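Local coordinates for uncharacterized protein Rv3404c/MT3512 (PDB 4PZU), which is of unknown function but belongs to the formyl transferase family, with a C-terminal domain of the N-formyltransferase dimerization type, at residues 28-33 with 53-58; 77-82 with 98-103; 142-147 with 168-173; 223-228 with 243-248. One frame throughout, in Å; residues are numbered along the deposited sequence.

Contact 1 of 4, residues 28-33 with 53-58; sequences LTDNVH and SPIGQL
D30 and S53 carry the polar part of this contact, where the loop after strand 25-29 meets the loop after strand 48-51. The carboxylate of D30 takes two bonds from one residue. Backbone N of S53 donates to D30 OD1 at 2.7 Å, with an N-H...O angle of 163°. The hydroxyl S53 OG donates to D30 OD2 at 2.6 Å. Each oxygen uses its syn lone pair, so the two donors sit in the mouth of the carboxylate. S53 OG stands between its own backbone N and carbonyl carbon (chi1 81°), and from there it also accepts from I55 N at 3.0 Å, an ST turn. The same residues form a type I turn from S53 to G56, and G56 CA packs 3.6 Å from D30 CG.

L58 packs its methyls on the backbone of 30-32 without a directed bond. L58 CD1 lies 3.5 Å from D30 O, and L58 CD2 lies 3.9 Å from V32 CB. The solvent side is formed by V32 and Q57, both exposed. Here a water joins the loops, donating to D30 O and accepting from Q57 N. N31 OD1 N-caps helix 32-45, accepting from A34 N and weakly from H33 N. With both carboxylate oxygens bonded, D30 is fixed in rotation, and its charge is probably stabilised by the two donors.

Contact 2 of 4, residues 77-82 with 98-103; sequences YDLVLS and RCVNVH. With EDO (1,2-ethanediol), chain J.
Strands 79-83 and 98-103 are the two parallel strands of a beta-alpha-beta unit, linked through helix 91-96. Their segments run 14° apart, with axes 4.6 Å apart at the closest point. The backbone bonds alternate between the strands. V80 N donates to R98 O, V100 N to V80 O, S82 N to V100 O and V102 N to S82 O, all at 2.8 to 2.9 Å. At the D78 end of the ladder a water accepts from R98 N and donates to D78 O.

The side chains of L79, L81, R98 and V100 lie on one face. L81 CD1 reaches V100 CG1 at 3.7 Å, and L79 CD1 meets V100 CG2 at 3.9 Å. L79 CD1 also covers one face of the R98 guanidinium, offset toward its rim and 3.7 Å from R98 NH1. The R98 chain is extended to CD and then bends (chi3 51°), which brings the guanidinium back over this methyl. Its polar end is held by I178 O and Y183 OH.

V80, C99, S82 and N101 share the other face. S82 OG donates to N101 OD1 at 2.7 Å, and that oxygen also accepts from C85 N. N101 ND2 is bonded to H131, so both ends of the amide are engaged and its rotation is set. On the side of C99 away from strand 79-83, 1,2-ethanediol bonds C99 N and C99 O, and also I94 O. Parallel strands joined by a helix in this way are typical of an alpha/beta domain with a Rossmann-like core.

Contact 3 of 4, residues 142-147 with 168-173; sequences IIAQRE and RELVLE
A buried leucine under an arginine is the unusual feature here: L170 puts a methyl over one face of the R146 guanidinium while E173 bonds at its edge. L170 CD1 lies 3.6 Å from R146 NH2, and it is offset toward the rim of the group. The two side chains run antiparallel alongside one another, and L170 CD1 also lies 4.0 Å from R146 CB.

The salt bridge is single and straight. R146 NH2 donates to E173 OE1 at 2.8 Å, with an N-H...O angle of 172°. The oxygen lies almost in the guanidinium plane, but the donor stands clearly out of the carboxylate plane. The two planes are turned 38° against each other, so this is not a flat paired bridge. R146 has CG anti to its backbone N (chi1 -173°), which carries the chain from the strand toward the helix. E173 extends across it at about a right angle. E169 OE1 is of opposite charge but remains 4.5 Å from R146 NH1.

The other branch of L170, CD2, packs on the strand backbone, 3.9 Å from Q145 CA. A144 CB makes a looser contact with L170. I143 and A144 both face I130 of strand 126-132, a classic beta bulge, and L170 and V171 also pack on I130. Helix 156-180 thus covers the end strand 142-148 and its neighbour, while V171 and L172 turn to L41 of helix 32-45.

Contact 4 of 4, residues 223-228 with 243-248; sequences ALTHDD and FVRVVL
The chain leaving helix 214-223 passes close to strand 241-250, with the CA atoms of T225 and R245 5.2 Å apart. T225 joins the two through its side chain. Backbone N of V246 donates to T225 OG1 at 3.0 Å, with an N-H...O angle of 163°. T225 OG1 is anti to its carbonyl carbon (chi1 -68°) and also bonds to L221 O in the helix. This ties the helix end to the strand through one hydroxyl. The other branch, T225 CG2, packs on V246 O at 3.4 Å. V246 CG1 lies 3.5 Å from T225 OG1.

R245 reaches along the loop. R245 CD lies 3.4 Å from D227 O, and D228 CB sits over the centre of one guanidinium face, 4.1 Å from R245 CZ. The charged end goes instead to E249 of the second subunit, in a salt bridge. A water bridges L224 O and V244 O, donating to both.

The strand also pairs with an antiparallel strand of the second subunit, so the sheet continues across the interface. The chemistry divides accordingly: buried T225 secures the strand to its own helix, and R245 uses its charge between subunits.

In the fold
Contacts 1, 2 and 3 all reach one mixed sheet. Contacts 1 and 2 touch directly, since strands 25-29 and 79-83 are neighbours: L28 N is 3.2 Å from L81 O, a probable hydrogen bond. Contact 2 also touches contact 3, where V102 CG1 packs 3.8 Å from V171 CG2 and V100 packs on I143. Contacts 1 and 3 do not touch; their centres are 21 Å apart. Contact 4 lies apart in the dimerization region, its centre about 34 Å from that of contact 2 and 24 Å from that of contact 1. Y160 of helix 156-180 links these regions, bonding N31 and meeting the ring of H226. Contacts 2 and 4 lie on opposite sides of the chain's centre.

Contact 1 of 4, residues 28-33 with 53-58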
# COMPACT_ATOMS: atom_id res chain seq x y z
N LEU A 28 -14.66 -23.40 -23.20
CA LEU A 28 -15.52 -22.56 -22.35
C LEU A 28 -14.65 -21.80 -21.37
O LEU A 28 -13.81 -22.40 -20.69
CB LEU A 28 -16.49 -23.43 -21.54
CG LEU A 28 -17.46 -24.24 -22.38
CD1 LEU A 28 -18.03 -25.40 -21.56
CD2 LEU A 28 -18.58 -23.33 -22.90
N THR A 29 -14.84 -20.49 -21.31
CA THR A 29 -14.25 -19.73 -20.21
C THR A 29 -14.94 -18.41 -20.04
O THR A 29 -15.47 -17.83 -21.02
CB THR A 29 -12.72 -19.57 -20.35
OG1 THR A 29 -12.22 -18.87 -19.22
CG2 THR A 29 -12.33 -18.77 -21.64
N ASP A 30 -14.92 -17.92 -18.80
CA ASP A 30 -15.49 -16.62 -18.48
C ASP A 30 -14.37 -15.63 -18.25
O ASP A 30 -14.60 -14.42 -18.08
CB ASP A 30 -16.42 -16.72 -17.26
CG ASP A 30 -17.80 -17.29 -17.63
OD1 ASP A 30 -17.99 -17.72 -18.78
OD2 ASP A 30 -18.70 -17.32 -16.76
N ASN A 31 -13.15 -16.14 -18.26
CA ASN A 31 -12.00 -15.32 -17.93
C ASN A 31 -11.40 -14.60 -19.14
O ASN A 31 -11.19 -15.21 -20.21
CB ASN A 31 -10.94 -16.21 -17.27
CG ASN A 31 -9.72 -15.42 -16.90
OD1 ASN A 31 -8.82 -15.22 -17.71
ND2 ASN A 31 -9.70 -14.93 -15.69
N VAL A 32 -11.03 -13.34 -18.94
CA VAL A 32 -10.59 -12.48 -20.02
C VAL A 32 -9.21 -12.92 -20.56
O VAL A 32 -8.99 -12.91 -21.76
CB VAL A 32 -10.69 -10.97 -19.63
CG1 VAL A 32 -9.72 -10.58 -18.52
CG2 VAL A 32 -10.51 -10.06 -20.84
N HIS A 33 -8.30 -13.37 -19.69
CA HIS A 33 -6.98 -13.80 -20.18
C HIS A 33 -7.09 -15.18 -20.84
O HIS A 33 -6.47 -15.43 -21.86
CB HIS A 33 -5.92 -13.78 -19.06
CG HIS A 33 -5.81 -12.44 -18.40
ND1 HIS A 33 -6.50 -12.12 -17.26
CD2 HIS A 33 -5.20 -11.30 -18.80
CE1 HIS A 33 -6.28 -10.86 -16.94
NE2 HIS A 33 -5.50 -10.34 -17.87
N SER A 53 -20.02 -18.53 -20.41
CA SER A 53 -21.22 -19.08 -19.74
C SER A 53 -22.36 -18.05 -19.82
O SER A 53 -22.13 -16.91 -20.28
CB SER A 53 -20.92 -19.39 -18.28
OG SER A 53 -21.01 -18.17 -17.55
N PRO A 54 -23.60 -18.41 -19.35
CA PRO A 54 -24.64 -17.37 -19.41
C PRO A 54 -24.35 -16.19 -18.47
O PRO A 54 -24.94 -15.13 -18.61
CB PRO A 54 -25.93 -18.12 -19.01
CG PRO A 54 -25.64 -19.55 -19.32
CD PRO A 54 -24.17 -19.71 -18.96
N ILE A 55 -23.40 -16.36 -17.56
CA ILE A 55 -23.06 -15.28 -16.64
C ILE A 55 -21.72 -14.60 -16.98
O ILE A 55 -21.28 -13.68 -16.28
CB ILE A 55 -23.13 -15.74 -15.14
CG1 ILE A 55 -22.05 -16.78 -14.80
CG2 ILE A 55 -24.50 -16.30 -14.80
CD1 ILE A 55 -22.18 -17.35 -13.41
N GLY A 56 -21.08 -15.02 -18.07
CA GLY A 56 -19.84 -14.38 -18.46
C GLY A 56 -20.09 -12.92 -18.81
O GLY A 56 -21.17 -12.56 -19.28
N GLN A 57 -19.10 -12.10 -18.59
CA GLN A 57 -19.18 -10.70 -18.91
C GLN A 57 -18.20 -10.37 -20.06
O GLN A 57 -17.76 -9.23 -20.17
CB GLN A 57 -18.85 -9.89 -17.63
CG GLN A 57 -19.94 -10.01 -16.57
CD GLN A 57 -19.72 -9.07 -15.39
OE1 GLN A 57 -18.84 -9.29 -14.55
NE2 GLN A 57 -20.53 -8.01 -15.30
N LEU A 58 -17.83 -11.34 -20.90
CA LEU A 58 -16.93 -11.02 -22.02
C LEU A 58 -17.73 -10.47 -23.21
O LEU A 58 -18.52 -11.19 -23.80
CB LEU A 58 -16.13 -12.24 -22.41
CG LEU A 58 -15.37 -12.85 -21.22
CD1 LEU A 58 -14.80 -14.21 -21.60
CD2 LEU A 58 -14.29 -11.92 -20.65
O HOH W 1 -16.59 -12.75 -17.45

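Contact 2 of 4, residues 77-82 with 98-103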
# COMPACT_ATOMS: atom_id res chain seq x y z
N TYR A 77 -19.03 -32.09 -30.54
CA TYR A 77 -17.59 -31.87 -30.19
C TYR A 77 -16.91 -33.15 -29.74
O TYR A 77 -17.58 -34.06 -29.29
CB TYR A 77 -17.46 -30.82 -29.09
CG TYR A 77 -18.00 -29.47 -29.50
CD1 TYR A 77 -17.22 -28.57 -30.23
CD2 TYR A 77 -19.29 -29.10 -29.18
CE1 TYR A 77 -17.71 -27.34 -30.61
CE2 TYR A 77 -19.80 -27.88 -29.56
CZ TYR A 77 -19.01 -27.00 -30.27
OH TYR A 77 -19.54 -25.80 -30.65
N ASP A 78 -15.58 -33.20 -29.83
CA ASP A 78 -14.78 -34.37 -29.44
C ASP A 78 -14.07 -34.11 -28.14
O ASP A 78 -13.59 -35.03 -27.49
CB ASP A 78 -13.70 -34.63 -30.48
CG ASP A 78 -14.28 -35.01 -31.83
OD1 ASP A 78 -15.07 -35.95 -31.87
OD2 ASP A 78 -13.95 -34.36 -32.83
N LEU A 79 -13.95 -32.83 -27.80
CA LEU A 79 -13.26 -32.45 -26.57
C LEU A 79 -13.86 -31.16 -26.07
O LEU A 79 -14.13 -30.23 -26.87
CB LEU A 79 -11.75 -32.31 -26.80
CG LEU A 79 -10.90 -31.60 -25.73
CD1 LEU A 79 -10.60 -32.51 -24.53
CD2 LEU A 79 -9.60 -31.14 -26.32
N VAL A 80 -14.06 -31.10 -24.76
CA VAL A 80 -14.46 -29.87 -24.09
C VAL A 80 -13.29 -29.45 -23.20
O VAL A 80 -12.85 -30.20 -22.31
CB VAL A 80 -15.76 -30.00 -23.25
CG1 VAL A 80 -16.03 -28.72 -22.52
CG2 VAL A 80 -16.98 -30.31 -24.14
N LEU A 81 -12.79 -28.25 -23.46
CA LEU A 81 -11.63 -27.75 -22.75
C LEU A 81 -12.04 -26.43 -22.05
O LEU A 81 -12.30 -25.44 -22.73
CB LEU A 81 -10.45 -27.55 -23.74
CG LEU A 81 -9.16 -26.91 -23.20
CD1 LEU A 81 -8.64 -27.78 -22.08
CD2 LEU A 81 -8.09 -26.71 -24.29
N SER A 82 -12.12 -26.43 -20.73
CA SER A 82 -12.54 -25.21 -20.02
C SER A 82 -11.35 -24.56 -19.36
O SER A 82 -10.35 -25.22 -19.07
CB SER A 82 -13.63 -25.53 -18.99
OG SER A 82 -13.13 -26.44 -18.04
N ARG A 98 -14.93 -36.24 -23.78
CA ARG A 98 -13.73 -35.97 -22.98
C ARG A 98 -13.68 -34.49 -22.56
O ARG A 98 -13.80 -33.59 -23.39
CB ARG A 98 -12.47 -36.39 -23.74
CG ARG A 98 -11.22 -36.40 -22.86
CD ARG A 98 -10.10 -37.19 -23.49
NE ARG A 98 -9.88 -36.76 -24.87
CZ ARG A 98 -9.00 -35.86 -25.26
NH1 ARG A 98 -8.19 -35.26 -24.38
NH2 ARG A 98 -8.90 -35.58 -26.54
N CYS A 99 -13.56 -34.26 -21.26
CA CYS A 99 -13.57 -32.93 -20.66
C CYS A 99 -12.30 -32.68 -19.90
O CYS A 99 -11.89 -33.50 -19.06
CB CYS A 99 -14.73 -32.78 -19.69
SG CYS A 99 -16.38 -32.92 -20.45
N VAL A 100 -11.70 -31.52 -20.15
CA VAL A 100 -10.44 -31.13 -19.52
C VAL A 100 -10.58 -29.70 -19.04
O VAL A 100 -11.20 -28.86 -19.72
CB VAL A 100 -9.27 -31.27 -20.52
CG1 VAL A 100 -7.95 -30.71 -19.92
CG2 VAL A 100 -9.12 -32.72 -20.96
N ASN A 101 -10.02 -29.42 -17.87
CA ASN A 101 -10.05 -28.04 -17.34
C ASN A 101 -8.65 -27.49 -17.15
O ASN A 101 -7.73 -28.23 -16.89
CB ASN A 101 -10.85 -27.99 -16.03
CG ASN A 101 -10.92 -26.58 -15.42
OD1 ASN A 101 -11.44 -25.63 -16.04
ND2 ASN A 101 -10.36 -26.42 -14.23
N VAL A 102 -8.52 -26.18 -17.25
CA VAL A 102 -7.28 -25.51 -16.94
C VAL A 102 -7.56 -24.61 -15.72
O VAL A 102 -8.32 -23.63 -15.80
CB VAL A 102 -6.74 -24.70 -18.16
CG1 VAL A 102 -5.40 -24.03 -17.84
CG2 VAL A 102 -6.64 -25.59 -19.40
N HIS A 103 -6.93 -24.96 -14.59
CA HIS A 103 -7.13 -24.26 -13.34
C HIS A 103 -5.84 -23.53 -12.91
O HIS A 103 -4.79 -24.16 -12.79
CB HIS A 103 -7.60 -25.26 -12.26
CG HIS A 103 -7.55 -24.72 -10.87
ND1 HIS A 103 -8.33 -23.67 -10.43
CD2 HIS A 103 -6.79 -25.10 -9.80
CE1 HIS A 103 -8.05 -23.41 -9.16
NE2 HIS A 103 -7.11 -24.26 -8.76
C1 EDO J . -12.65 -37.26 -18.40
O1 EDO J . -11.61 -36.37 -18.81
C2 EDO J . -13.94 -36.48 -18.31
O2 EDO J . -14.64 -36.47 -19.55
O HOH W 2 -14.75 -37.26 -26.37

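Contact 3 of 4, residues 142-147 with 168-173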
# COMPACT_ATOMS: atom_id res chain seq x y z
N ILE A 142 -4.41 -35.34 -13.18
CA ILE A 142 -3.64 -34.21 -13.63
C ILE A 142 -2.92 -34.59 -14.90
O ILE A 142 -2.21 -35.60 -14.95
CB ILE A 142 -2.64 -33.77 -12.53
CG1 ILE A 142 -3.44 -33.29 -11.32
CG2 ILE A 142 -1.64 -32.74 -13.10
CD1 ILE A 142 -2.63 -32.92 -10.10
N ILE A 143 -3.13 -33.81 -15.94
CA ILE A 143 -2.41 -34.01 -17.19
C ILE A 143 -1.02 -33.35 -17.14
O ILE A 143 -0.02 -33.94 -17.55
CB ILE A 143 -3.22 -33.47 -18.36
CG1 ILE A 143 -4.49 -34.33 -18.53
CG2 ILE A 143 -2.36 -33.41 -19.64
CD1 ILE A 143 -5.60 -33.61 -19.26
N ALA A 144 -0.97 -32.10 -16.65
CA ALA A 144 0.29 -31.44 -16.38
C ALA A 144 0.07 -30.30 -15.40
O ALA A 144 -1.03 -29.73 -15.34
CB ALA A 144 0.91 -30.90 -17.67
N GLN A 145 1.12 -29.95 -14.66
CA GLN A 145 1.09 -28.76 -13.82
C GLN A 145 2.47 -28.13 -13.73
O GLN A 145 3.47 -28.79 -14.03
CB GLN A 145 0.53 -29.06 -12.42
CG GLN A 145 1.27 -30.14 -11.61
CD GLN A 145 0.49 -30.52 -10.35
OE1 GLN A 145 -0.51 -29.87 -10.00
NE2 GLN A 145 0.95 -31.53 -9.66
N ARG A 146 2.51 -26.86 -13.32
CA ARG A 146 3.75 -26.12 -13.20
C ARG A 146 3.57 -25.11 -12.07
O ARG A 146 2.58 -24.41 -12.03
CB ARG A 146 4.10 -25.40 -14.52
CG ARG A 146 5.49 -24.72 -14.51
CD ARG A 146 6.05 -24.46 -15.92
NE ARG A 146 6.14 -25.71 -16.65
CZ ARG A 146 6.22 -25.83 -17.97
NH1 ARG A 146 6.23 -24.77 -18.78
NH2 ARG A 146 6.26 -27.04 -18.49
N GLU A 147 4.54 -25.05 -11.17
CA GLU A 147 4.52 -24.14 -10.03
C GLU A 147 4.89 -22.70 -10.41
O GLU A 147 5.63 -22.46 -11.37
CB GLU A 147 5.52 -24.68 -8.96
CG GLU A 147 5.82 -23.68 -7.84
CD GLU A 147 6.45 -24.31 -6.62
OE1 GLU A 147 7.02 -25.43 -6.75
OE2 GLU A 147 6.34 -23.68 -5.53
N ARG A 168 -0.43 -19.80 -20.28
CA ARG A 168 -0.24 -19.82 -21.73
C ARG A 168 0.94 -20.74 -22.10
O ARG A 168 0.82 -21.54 -23.04
CB ARG A 168 -0.04 -18.39 -22.25
CG ARG A 168 0.32 -18.33 -23.74
CD ARG A 168 0.50 -16.88 -24.26
NE ARG A 168 -0.80 -16.18 -24.21
CZ ARG A 168 -1.65 -16.06 -25.25
NH1 ARG A 168 -1.33 -16.57 -26.45
NH2 ARG A 168 -2.82 -15.44 -25.09
N GLU A 169 2.05 -20.63 -21.36
CA GLU A 169 3.21 -21.49 -21.59
C GLU A 169 2.85 -22.97 -21.51
O GLU A 169 3.25 -23.75 -22.37
CB GLU A 169 4.33 -21.22 -20.56
CG GLU A 169 4.93 -19.83 -20.74
CD GLU A 169 5.81 -19.38 -19.57
OE1 GLU A 169 6.42 -20.29 -18.89
OE2 GLU A 169 5.85 -18.10 -19.36
N LEU A 170 2.16 -23.35 -20.45
CA LEU A 170 1.86 -24.76 -20.18
C LEU A 170 0.84 -25.31 -21.20
O LEU A 170 1.03 -26.37 -21.78
CB LEU A 170 1.35 -24.92 -18.74
CG LEU A 170 1.27 -26.33 -18.14
CD1 LEU A 170 2.69 -26.93 -17.95
CD2 LEU A 170 0.54 -26.28 -16.80
N VAL A 171 -0.22 -24.55 -21.45
CA VAL A 171 -1.25 -25.01 -22.36
C VAL A 171 -0.68 -25.15 -23.80
O VAL A 171 -0.97 -26.14 -24.49
CB VAL A 171 -2.49 -24.09 -22.34
CG1 VAL A 171 -3.48 -24.48 -23.43
CG2 VAL A 171 -3.19 -24.14 -20.97
N LEU A 172 0.11 -24.18 -24.25
CA LEU A 172 0.74 -24.31 -25.56
C LEU A 172 1.64 -25.55 -25.60
O LEU A 172 1.67 -26.24 -26.62
CB LEU A 172 1.51 -23.06 -25.98
CG LEU A 172 0.65 -21.83 -26.32
CD1 LEU A 172 1.49 -20.55 -26.38
CD2 LEU A 172 -0.20 -22.04 -27.57
N GLU A 173 2.37 -25.81 -24.51
CA GLU A 173 3.28 -26.94 -24.50
C GLU A 173 2.52 -28.27 -24.65
O GLU A 173 2.93 -29.17 -25.41
CB GLU A 173 4.18 -26.92 -23.25
CG GLU A 173 5.12 -28.11 -23.25
CD GLU A 173 5.97 -28.24 -22.01
OE1 GLU A 173 6.20 -27.23 -21.31
OE2 GLU A 173 6.45 -29.38 -21.79

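Contact 4 of 4, residues 223-228 with 243-248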
# COMPACT_ATOMS: atom_id res chain seq x y z
N ALA A 223 -2.32 -10.37 -0.10
CA ALA A 223 -3.18 -11.39 -0.70
C ALA A 223 -4.44 -10.73 -1.23
O ALA A 223 -5.06 -11.22 -2.20
CB ALA A 223 -3.55 -12.44 0.34
N LEU A 224 -4.82 -9.60 -0.59
CA LEU A 224 -6.07 -8.88 -0.90
C LEU A 224 -5.82 -7.67 -1.78
O LEU A 224 -6.72 -6.92 -2.05
CB LEU A 224 -6.83 -8.46 0.38
CG LEU A 224 -7.39 -9.64 1.21
CD1 LEU A 224 -7.99 -9.18 2.54
CD2 LEU A 224 -8.41 -10.44 0.44
N THR A 225 -4.58 -7.51 -2.22
CA THR A 225 -4.20 -6.47 -3.13
C THR A 225 -4.12 -7.03 -4.54
O THR A 225 -3.32 -7.92 -4.84
CB THR A 225 -2.82 -5.90 -2.70
OG1 THR A 225 -2.99 -5.21 -1.44
CG2 THR A 225 -2.22 -4.91 -3.74
N HIS A 226 -4.93 -6.49 -5.44
CA HIS A 226 -4.91 -6.97 -6.78
C HIS A 226 -5.23 -5.79 -7.65
O HIS A 226 -6.41 -5.40 -7.76
CB HIS A 226 -5.93 -8.10 -6.95
CG HIS A 226 -5.89 -8.74 -8.29
ND1 HIS A 226 -5.84 -10.11 -8.46
CD2 HIS A 226 -5.87 -8.21 -9.55
CE1 HIS A 226 -5.78 -10.39 -9.75
NE2 HIS A 226 -5.80 -9.26 -10.43
N ASP A 227 -4.20 -5.22 -8.29
CA ASP A 227 -4.40 -4.00 -9.08
C ASP A 227 -5.15 -3.00 -8.23
O ASP A 227 -4.77 -2.77 -7.07
CB ASP A 227 -5.11 -4.28 -10.41
CG ASP A 227 -4.33 -5.23 -11.30
OD1 ASP A 227 -3.08 -5.31 -11.17
OD2 ASP A 227 -4.96 -5.93 -12.13
N ASP A 228 -6.20 -2.38 -8.76
CA ASP A 228 -6.96 -1.45 -7.91
C ASP A 228 -8.30 -1.99 -7.37
O ASP A 228 -9.12 -1.21 -6.89
CB ASP A 228 -7.08 -0.04 -8.53
CG ASP A 228 -7.70 -0.05 -9.91
OD1 ASP A 228 -8.18 -1.11 -10.37
OD2 ASP A 228 -7.70 1.03 -10.54
N PHE A 243 -11.13 1.22 2.64
CA PHE A 243 -10.49 0.21 1.82
C PHE A 243 -8.97 0.29 1.91
O PHE A 243 -8.39 1.36 2.09
CB PHE A 243 -10.99 0.32 0.38
CG PHE A 243 -12.48 0.11 0.25
CD1 PHE A 243 -13.02 -1.18 0.28
CD2 PHE A 243 -13.34 1.20 0.13
CE1 PHE A 243 -14.40 -1.38 0.18
CE2 PHE A 243 -14.71 1.01 0.03
CZ PHE A 243 -15.23 -0.28 0.07
N VAL A 244 -8.33 -0.86 1.76
CA VAL A 244 -6.90 -1.01 2.03
C VAL A 244 -6.24 -1.88 0.97
O VAL A 244 -6.73 -2.98 0.64
CB VAL A 244 -6.67 -1.75 3.37
CG1 VAL A 244 -5.18 -1.81 3.70
CG2 VAL A 244 -7.46 -1.08 4.50
N ARG A 245 -5.11 -1.36 0.49
CA ARG A 245 -4.19 -1.96 -0.45
C ARG A 245 -2.78 -1.76 0.07
O ARG A 245 -2.48 -0.75 0.71
CB ARG A 245 -4.24 -1.16 -1.76
CG ARG A 245 -4.89 -1.84 -2.91
CD ARG A 245 -4.67 -0.99 -4.16
NE ARG A 245 -5.66 0.08 -4.27
CZ ARG A 245 -5.44 1.20 -4.94
NH1 ARG A 245 -6.38 2.14 -5.02
NH2 ARG A 245 -4.26 1.39 -5.51
N VAL A 246 -1.88 -2.66 -0.28
CA VAL A 246 -0.48 -2.51 0.12
C VAL A 246 0.41 -2.42 -1.14
O VAL A 246 0.11 -3.05 -2.18
CB VAL A 246 -0.13 -3.67 1.08
CG1 VAL A 246 0.02 -4.98 0.32
CG2 VAL A 246 1.10 -3.39 1.88
N VAL A 247 1.43 -1.58 -1.08
CA VAL A 247 2.43 -1.50 -2.14
C VAL A 247 3.74 -2.04 -1.56
O VAL A 247 4.23 -1.54 -0.54
CB VAL A 247 2.66 -0.07 -2.62
CG1 VAL A 247 3.73 -0.06 -3.73
CG2 VAL A 247 1.37 0.56 -3.14
N LEU A 248 4.30 -3.06 -2.20
CA LEU A 248 5.57 -3.66 -1.76
C LEU A 248 6.58 -3.57 -2.89
O LEU A 248 6.28 -3.88 -4.07
CB LEU A 248 5.41 -5.12 -1.41
CG LEU A 248 4.36 -5.51 -0.32
CD1 LEU A 248 3.75 -6.87 -0.58
CD2 LEU A 248 4.97 -5.58 1.06
O HOH W 3 -7.65 -4.57 -1.21